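Local coordinates for protein beta-glucoside kinase (Listeria monocytogenes, PDB 4HTL) that phosphorylates cellobiose with ATP to give cellobiose-6'-phosphate and may also regulate transcription of the cellobiose-PTS operon, at residues M4-F9 / G59-A64; I27-S32 / K48-E53; P100-N105 / Y287-E292. One frame throughout, in Å; residues are numbered along the deposited sequence. Where two conformers were deposited one is given.

Contact 1 (M4-F9 / G59-A64)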
# COMPACT_ATOMS: atom_id res chain seq x y z
N MSE A 4 6.07 -16.56 -34.04
CA MSE A 4 5.79 -15.26 -33.36
C MSE A 4 7.13 -14.63 -32.88
O MSE A 4 7.90 -15.26 -32.13
CB MSE A 4 4.80 -15.48 -32.19
CG MSE A 4 3.54 -14.58 -32.17
SE MSE A 4 2.02 -15.16 -33.31
CE MSE A 4 0.82 -15.99 -32.01
N LYS A 5 7.40 -13.41 -33.33
CA LYS A 5 8.57 -12.62 -32.90
C LYS A 5 8.04 -11.25 -32.50
O LYS A 5 7.35 -10.59 -33.29
CB LYS A 5 9.60 -12.43 -34.02
CG LYS A 5 10.44 -13.65 -34.39
CD LYS A 5 11.34 -13.37 -35.59
CE LYS A 5 12.28 -14.53 -35.88
NZ LYS A 5 13.28 -14.27 -36.96
N ILE A 6 8.35 -10.83 -31.28
CA ILE A 6 7.78 -9.60 -30.69
C ILE A 6 8.82 -8.50 -30.61
O ILE A 6 9.89 -8.69 -30.04
CB ILE A 6 7.13 -9.90 -29.30
CG1 ILE A 6 6.01 -10.94 -29.46
CG2 ILE A 6 6.58 -8.63 -28.64
CD1 ILE A 6 5.71 -11.74 -28.19
N ALA A 7 8.53 -7.37 -31.23
CA ALA A 7 9.35 -6.16 -31.05
C ALA A 7 9.02 -5.55 -29.69
O ALA A 7 7.88 -5.14 -29.45
CB ALA A 7 9.09 -5.16 -32.16
N ALA A 8 10.02 -5.49 -28.81
CA ALA A 8 9.85 -4.96 -27.46
C ALA A 8 10.61 -3.66 -27.32
O ALA A 8 11.77 -3.53 -27.79
CB ALA A 8 10.33 -5.98 -26.40
N PHE A 9 9.99 -2.71 -26.64
CA PHE A 9 10.59 -1.45 -26.34
C PHE A 9 10.50 -1.13 -24.86
O PHE A 9 9.44 -1.20 -24.27
CB PHE A 9 9.89 -0.31 -27.10
CG PHE A 9 9.96 -0.44 -28.59
CD1 PHE A 9 11.10 -0.05 -29.25
CD2 PHE A 9 8.91 -0.99 -29.32
CE1 PHE A 9 11.20 -0.20 -30.62
CE2 PHE A 9 9.01 -1.14 -30.70
CZ PHE A 9 10.16 -0.75 -31.35
N GLY A 59 4.32 -8.68 -33.60
CA GLY A 59 3.70 -8.03 -32.46
C GLY A 59 4.64 -7.01 -31.84
O GLY A 59 5.86 -7.06 -32.07
N ILE A 60 4.08 -6.07 -31.09
CA ILE A 60 4.85 -5.00 -30.46
C ILE A 60 4.44 -4.88 -28.99
O ILE A 60 3.25 -4.85 -28.69
CB ILE A 60 4.66 -3.64 -31.17
CG1 ILE A 60 5.03 -3.71 -32.68
CG2 ILE A 60 5.47 -2.56 -30.45
CD1 ILE A 60 4.61 -2.49 -33.48
N ALA A 61 5.45 -4.81 -28.10
CA ALA A 61 5.25 -4.75 -26.65
C ALA A 61 6.07 -3.58 -26.13
O ALA A 61 7.26 -3.44 -26.45
CB ALA A 61 5.73 -6.05 -25.99
N VAL A 62 5.43 -2.71 -25.37
CA VAL A 62 6.07 -1.49 -24.86
C VAL A 62 6.02 -1.43 -23.34
O VAL A 62 4.96 -1.69 -22.71
CB VAL A 62 5.38 -0.23 -25.44
CG1 VAL A 62 6.04 1.06 -24.91
CG2 VAL A 62 5.35 -0.29 -26.98
N SER A 63 7.17 -1.03 -22.76
CA SER A 63 7.29 -0.64 -21.36
C SER A 63 7.55 0.89 -21.35
O SER A 63 8.56 1.38 -21.88
CB SER A 63 8.44 -1.42 -20.70
OG SER A 63 8.97 -0.79 -19.56
N ALA A 64 6.64 1.65 -20.77
CA ALA A 64 6.66 3.09 -20.84
C ALA A 64 6.56 3.72 -19.46
O ALA A 64 5.80 3.24 -18.61
CB ALA A 64 5.50 3.58 -21.71

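Contact 2 (I27-S32 / K48-E53)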
# COMPACT_ATOMS: atom_id res chain seq x y z
N ILE A 27 15.76 -13.35 -26.18
CA ILE A 27 15.90 -12.09 -26.90
C ILE A 27 16.95 -12.28 -27.97
O ILE A 27 18.14 -12.38 -27.66
CB ILE A 27 16.29 -10.95 -25.93
CG1 ILE A 27 15.18 -10.74 -24.93
CG2 ILE A 27 16.53 -9.65 -26.69
CD1 ILE A 27 15.50 -9.72 -23.86
N ILE A 28 16.50 -12.32 -29.23
CA ILE A 28 17.34 -12.78 -30.34
C ILE A 28 18.06 -11.63 -31.03
O ILE A 28 19.01 -11.87 -31.77
CB ILE A 28 16.56 -13.68 -31.34
CG1 ILE A 28 15.47 -12.91 -32.08
CG2 ILE A 28 15.93 -14.88 -30.63
CD1 ILE A 28 14.86 -13.66 -33.25
N LEU A 29 17.64 -10.40 -30.75
CA LEU A 29 18.29 -9.19 -31.28
C LEU A 29 18.02 -8.05 -30.31
O LEU A 29 16.93 -7.96 -29.74
CB LEU A 29 17.76 -8.85 -32.70
CG LEU A 29 18.43 -7.67 -33.44
CD1 LEU A 29 18.72 -8.03 -34.90
CD2 LEU A 29 17.64 -6.37 -33.35
N THR A 30 19.02 -7.20 -30.10
CA THR A 30 18.84 -5.97 -29.32
C THR A 30 19.38 -4.73 -30.07
O THR A 30 20.18 -4.83 -31.00
CB THR A 30 19.55 -6.01 -27.98
OG1 THR A 30 20.94 -6.17 -28.20
CG2 THR A 30 19.04 -7.15 -27.09
N LYS A 31 18.92 -3.56 -29.62
CA LYS A 31 19.40 -2.27 -30.08
C LYS A 31 19.09 -1.26 -28.98
O LYS A 31 18.05 -1.33 -28.34
CB LYS A 31 18.70 -1.88 -31.38
CG LYS A 31 19.32 -0.68 -32.10
CD LYS A 31 18.49 -0.28 -33.31
CE LYS A 31 19.08 0.91 -34.05
NZ LYS A 31 18.19 1.34 -35.16
N SER A 32 20.00 -0.32 -28.76
CA SER A 32 19.81 0.72 -27.76
C SER A 32 20.11 2.09 -28.41
O SER A 32 20.91 2.17 -29.36
CB SER A 32 20.76 0.45 -26.58
OG SER A 32 20.78 1.50 -25.65
N LYS A 48 10.16 3.66 -35.09
CA LYS A 48 9.90 3.49 -36.51
C LYS A 48 11.09 2.87 -37.22
O LYS A 48 10.93 1.95 -38.06
CB LYS A 48 9.54 4.84 -37.17
CG LYS A 48 8.08 5.14 -37.12
CD LYS A 48 7.75 6.42 -37.88
CE LYS A 48 7.52 6.14 -39.35
NZ LYS A 48 6.29 5.33 -39.59
N VAL A 49 12.28 3.35 -36.89
CA VAL A 49 13.52 2.87 -37.53
C VAL A 49 13.76 1.40 -37.15
O VAL A 49 14.03 0.57 -38.03
CB VAL A 49 14.74 3.77 -37.16
CG1 VAL A 49 16.08 3.12 -37.55
CG2 VAL A 49 14.59 5.15 -37.82
N PHE A 50 13.60 1.06 -35.87
CA PHE A 50 13.79 -0.34 -35.43
C PHE A 50 12.81 -1.30 -36.11
O PHE A 50 13.20 -2.39 -36.52
CB PHE A 50 13.64 -0.45 -33.91
CG PHE A 50 14.00 -1.81 -33.33
CD1 PHE A 50 15.31 -2.21 -33.17
CD2 PHE A 50 13.00 -2.69 -32.92
CE1 PHE A 50 15.63 -3.45 -32.61
CE2 PHE A 50 13.31 -3.93 -32.37
CZ PHE A 50 14.62 -4.31 -32.22
N LEU A 51 11.55 -0.88 -36.25
CA LEU A 51 10.52 -1.72 -36.88
C LEU A 51 10.79 -1.99 -38.37
O LEU A 51 10.63 -3.12 -38.84
CB LEU A 51 9.13 -1.11 -36.67
CG LEU A 51 8.62 -1.13 -35.22
CD1 LEU A 51 7.42 -0.20 -35.02
CD2 LEU A 51 8.30 -2.58 -34.78
N ALA A 52 11.18 -0.96 -39.11
CA ALA A 52 11.52 -1.10 -40.54
C ALA A 52 12.69 -2.06 -40.74
O ALA A 52 12.73 -2.81 -41.72
CB ALA A 52 11.82 0.26 -41.17
N GLU A 53 13.63 -2.02 -39.80
CA GLU A 53 14.79 -2.92 -39.77
C GLU A 53 14.45 -4.37 -39.43
O GLU A 53 15.30 -5.22 -39.58
CB GLU A 53 15.83 -2.44 -38.73
CG GLU A 53 16.49 -1.12 -39.09
CD GLU A 53 17.41 -0.59 -38.00
OE1 GLU A 53 17.22 -0.95 -36.81
OE2 GLU A 53 18.33 0.19 -38.35

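Contact 3 (P100-N105 / Y287-E292)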
# COMPACT_ATOMS: atom_id res chain seq x y z
N PRO A 100 -0.51 -6.26 -33.83
CA PRO A 100 -1.03 -6.13 -32.46
C PRO A 100 0.01 -5.47 -31.55
O PRO A 100 1.22 -5.72 -31.71
CB PRO A 100 -1.30 -7.57 -32.04
CG PRO A 100 -0.42 -8.40 -32.91
CD PRO A 100 -0.32 -7.67 -34.22
N VAL A 101 -0.47 -4.63 -30.64
CA VAL A 101 0.37 -3.83 -29.75
C VAL A 101 -0.14 -3.95 -28.31
O VAL A 101 -1.35 -4.03 -28.06
CB VAL A 101 0.39 -2.33 -30.18
CG1 VAL A 101 1.27 -1.50 -29.24
CG2 VAL A 101 0.85 -2.21 -31.63
N ALA A 102 0.79 -4.01 -27.37
CA ALA A 102 0.47 -3.91 -25.96
C ALA A 102 1.42 -2.91 -25.29
O ALA A 102 2.57 -2.71 -25.71
CB ALA A 102 0.52 -5.26 -25.27
N ILE A 103 0.90 -2.28 -24.26
CA ILE A 103 1.66 -1.30 -23.50
C ILE A 103 1.35 -1.43 -22.00
O ILE A 103 0.19 -1.68 -21.60
CB ILE A 103 1.37 0.09 -24.02
CG1 ILE A 103 2.24 1.11 -23.29
CG2 ILE A 103 -0.10 0.42 -23.85
CD1 ILE A 103 2.36 2.40 -24.05
N GLU A 104 2.39 -1.25 -21.17
CA GLU A 104 2.27 -1.32 -19.72
C GLU A 104 3.32 -0.36 -19.16
O GLU A 104 4.28 -0.00 -19.85
CB GLU A 104 2.47 -2.76 -19.22
CG GLU A 104 2.45 -3.01 -17.69
CD GLU A 104 1.21 -2.54 -16.98
OE1 GLU A 104 0.29 -3.34 -16.82
OE2 GLU A 104 1.18 -1.36 -16.56
N ASN A 105 3.14 0.10 -17.93
CA ASN A 105 4.07 0.97 -17.24
C ASN A 105 5.42 0.30 -16.96
O ASN A 105 5.46 -0.92 -16.76
CB ASN A 105 3.38 1.44 -15.95
CG ASN A 105 4.34 1.92 -14.89
OD1 ASN A 105 4.82 1.13 -14.08
ND2 ASN A 105 4.58 3.24 -14.86
N TYR A 287 5.73 -10.20 -21.50
CA TYR A 287 4.77 -10.90 -20.68
C TYR A 287 3.38 -10.29 -20.75
O TYR A 287 2.39 -11.01 -20.97
CB TYR A 287 5.25 -11.00 -19.25
CG TYR A 287 4.40 -11.82 -18.34
CD1 TYR A 287 4.62 -13.19 -18.19
CD2 TYR A 287 3.45 -11.22 -17.55
CE1 TYR A 287 3.87 -13.94 -17.32
CE2 TYR A 287 2.70 -11.98 -16.66
CZ TYR A 287 2.92 -13.34 -16.57
OH TYR A 287 2.21 -14.11 -15.68
N HIS A 288 3.30 -8.97 -20.58
CA HIS A 288 2.01 -8.29 -20.72
C HIS A 288 1.38 -8.52 -22.07
O HIS A 288 0.20 -8.84 -22.15
CB HIS A 288 2.17 -6.79 -20.42
CG HIS A 288 0.94 -5.99 -20.67
ND1 HIS A 288 -0.20 -6.20 -20.00
CD2 HIS A 288 0.68 -4.98 -21.59
CE1 HIS A 288 -1.14 -5.35 -20.45
NE2 HIS A 288 -0.61 -4.61 -21.43
N PHE A 289 2.16 -8.38 -23.14
CA PHE A 289 1.67 -8.61 -24.50
C PHE A 289 1.11 -10.02 -24.64
O PHE A 289 0.02 -10.20 -25.19
CB PHE A 289 2.82 -8.43 -25.52
CG PHE A 289 2.44 -8.77 -26.94
CD1 PHE A 289 2.04 -7.80 -27.82
CD2 PHE A 289 2.50 -10.08 -27.38
CE1 PHE A 289 1.69 -8.12 -29.11
CE2 PHE A 289 2.15 -10.42 -28.66
CZ PHE A 289 1.74 -9.43 -29.53
N LEU A 290 1.84 -11.01 -24.11
CA LEU A 290 1.42 -12.42 -24.19
C LEU A 290 0.09 -12.69 -23.43
O LEU A 290 -0.75 -13.47 -23.88
CB LEU A 290 2.52 -13.36 -23.70
CG LEU A 290 3.77 -13.48 -24.59
CD1 LEU A 290 4.87 -14.26 -23.89
CD2 LEU A 290 3.47 -14.10 -25.97
N GLN A 291 -0.09 -12.01 -22.30
CA GLN A 291 -1.33 -12.07 -21.52
C GLN A 291 -2.49 -11.46 -22.29
O GLN A 291 -3.61 -11.98 -22.30
CB GLN A 291 -1.17 -11.32 -20.19
CG GLN A 291 -0.42 -12.09 -19.11
CD GLN A 291 -0.65 -11.50 -17.75
OE1 GLN A 291 -0.57 -10.28 -17.56
NE2 GLN A 291 -0.97 -12.35 -16.79
N GLU A 292 -2.21 -10.33 -22.94
CA GLU A 292 -3.21 -9.63 -23.74
C GLU A 292 -3.66 -10.44 -24.97
O GLU A 292 -4.86 -10.43 -25.31
CB GLU A 292 -2.72 -8.24 -24.17
CG GLU A 292 -2.74 -7.20 -23.05
CD GLU A 292 -4.14 -6.86 -22.59
OE1 GLU A 292 -4.87 -6.15 -23.33
OE2 GLU A 292 -4.52 -7.31 -21.48
O HOH W 1 -3.51 -4.58 -25.38

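Contact 1 (M4-F9 / G59-A64)
Strands 6-11 and 59-64 run side by side and parallel in the middle of the five-stranded mixed sheet, order 3-2-1-4-5, of an actin-like ATPase domain, and I6-F9 meet G59-S63 there. Four backbone hydrogen bonds form an alternating ladder. A7 N gives its hydrogen to G59 O (2.8 Å), the most bent of the four at 149°, and A7 O takes that of A61 N (2.8 Å). One step on, F9 N reaches A61 O (2.8 Å), and S63 N closes on F9 O at 2.7 Å in the straightest bond, 171° at the hydrogen. CA-H groups share these acceptors, as where I60 CA lies 3.2 Å from A7 O. Side chains pair on both faces. On one, the CG2 branch of I6, anti to the backbone N, touches A61 CB at 3.8 Å; A8 points to this face too. On the other, the F9 ring turns its edge to I60, whose CG2 lies in the ring plane 3.8 Å from F9 CE2, while V62 CG2 approaches F9 CD2 obliquely at 4.3 Å. A8 and F9 lie in a segment that probably binds ATP, as in relatives. S63 OG is hydrogen-bonded to D10 in that segment, and K5 NZ forms a salt bridge with D56. Helix 280-293 covers I6, A8 and A61 through L282, V286 and F289; helices 40-52 and 89-97 cover the A7, F9, I60 and V62 face, and strands 15-21 and 101-105 flank the pair.

Contact 2 (I27-S32 / K48-E53)
K31 CG stands anti to the backbone N (chi1 -169°) and the chain beyond it is fully extended, which carries NZ across to E53; F50 CG, likewise anti to its backbone N (chi1 -172°), starts the phenylalanine side chain off from the helix toward the strand. The two side chains slide past each other in opposite directions. K31 CB meets the ring obliquely, 3.7 Å from F50 CE1, while farther out K31 CD lies at the ring edge, in its plane, 3.7 Å from F50 CD1. Beyond this aliphatic stretch the ammonium group continues to the carboxylate. There K31 NZ makes a salt bridge with E53 OE1 at 3.0 Å, on the syn side and 29° out of the carboxylate plane, plus a weak bond to E53 OE2 at 3.4 Å. The lysine and glutamate chains cross at about a right angle. V49 CG1 lies 3.7 Å from K31 NZ, so the charged end also borders on a methyl group. Two residues back on the strand, L29 CD2 touches F50 CE1 at 3.6 Å and reaches F50 CZ too, from an oblique direction. F50 is buried, while E53 of the ion pair is exposed. Strand 27-34 is an outermost strand of the sheet, and segment 48-52 of helix 40-52 runs roughly antiparallel to 27-32 across one face, where F50 also rests on M18 and V20 of the neighbouring strand 15-21.

Contact 3 (P100-N105 / Y287-E292)
Strand 101-105 and the 287-292 part of helix 280-293 are inclined at 128° between their N-to-C directions, and their short axes approach to 7.6 Å, with the CA atoms of A102 and F289 only 5.1 Å apart. This is helix-on-sheet packing in the actin-like ATPase fold, with the C-terminal helix lying against an outermost strand. The small A102 side chain permits the close approach: its CB lies 3.6 Å from F289 CA and also meets H288 CD2. The F289 ring turns an edge to the strand, P100 O lying near its plane 3.6 Å from CE1, while P100 CG is near F289 CZ. The H288 ring packs against E104, whose CB forms a CH-pi contact over one face, 4.0 Å from the ring centroid and offset toward the rim; H288 NE2 lies 3.0 Å from I103 O. The E104 carboxylate turns to other partners, in a salt bridge with R147 through OE1 and a hydrogen bond from N108 to OE2. E104 OE2 also takes the hydrogen of N105 N at 2.8 Å, on its anti side and 17° out of the carboxylate plane.

How the contacts relate
Contacts 1 and 3 are buried and contact 2 is a surface contact, yet all three reach the same five-stranded sheet. Contact 1 is strand to strand, held chiefly by backbone hydrogen bonds; contacts 2 and 3 lay helices on outermost strands and rely on side chains, with a surface ion pair in contact 2 and close apolar and histidine packing in contact 3. Strand 59-64 joins contacts 1 and 3, since I60 and V62 probably hydrogen-bond to A102; F289 packing on I6 is a separate link. Contact 2 is nested in the loop closed by contact 1 and meets it where F9 CZ touches F50 CD2; contacts 2 and 3 do not touch.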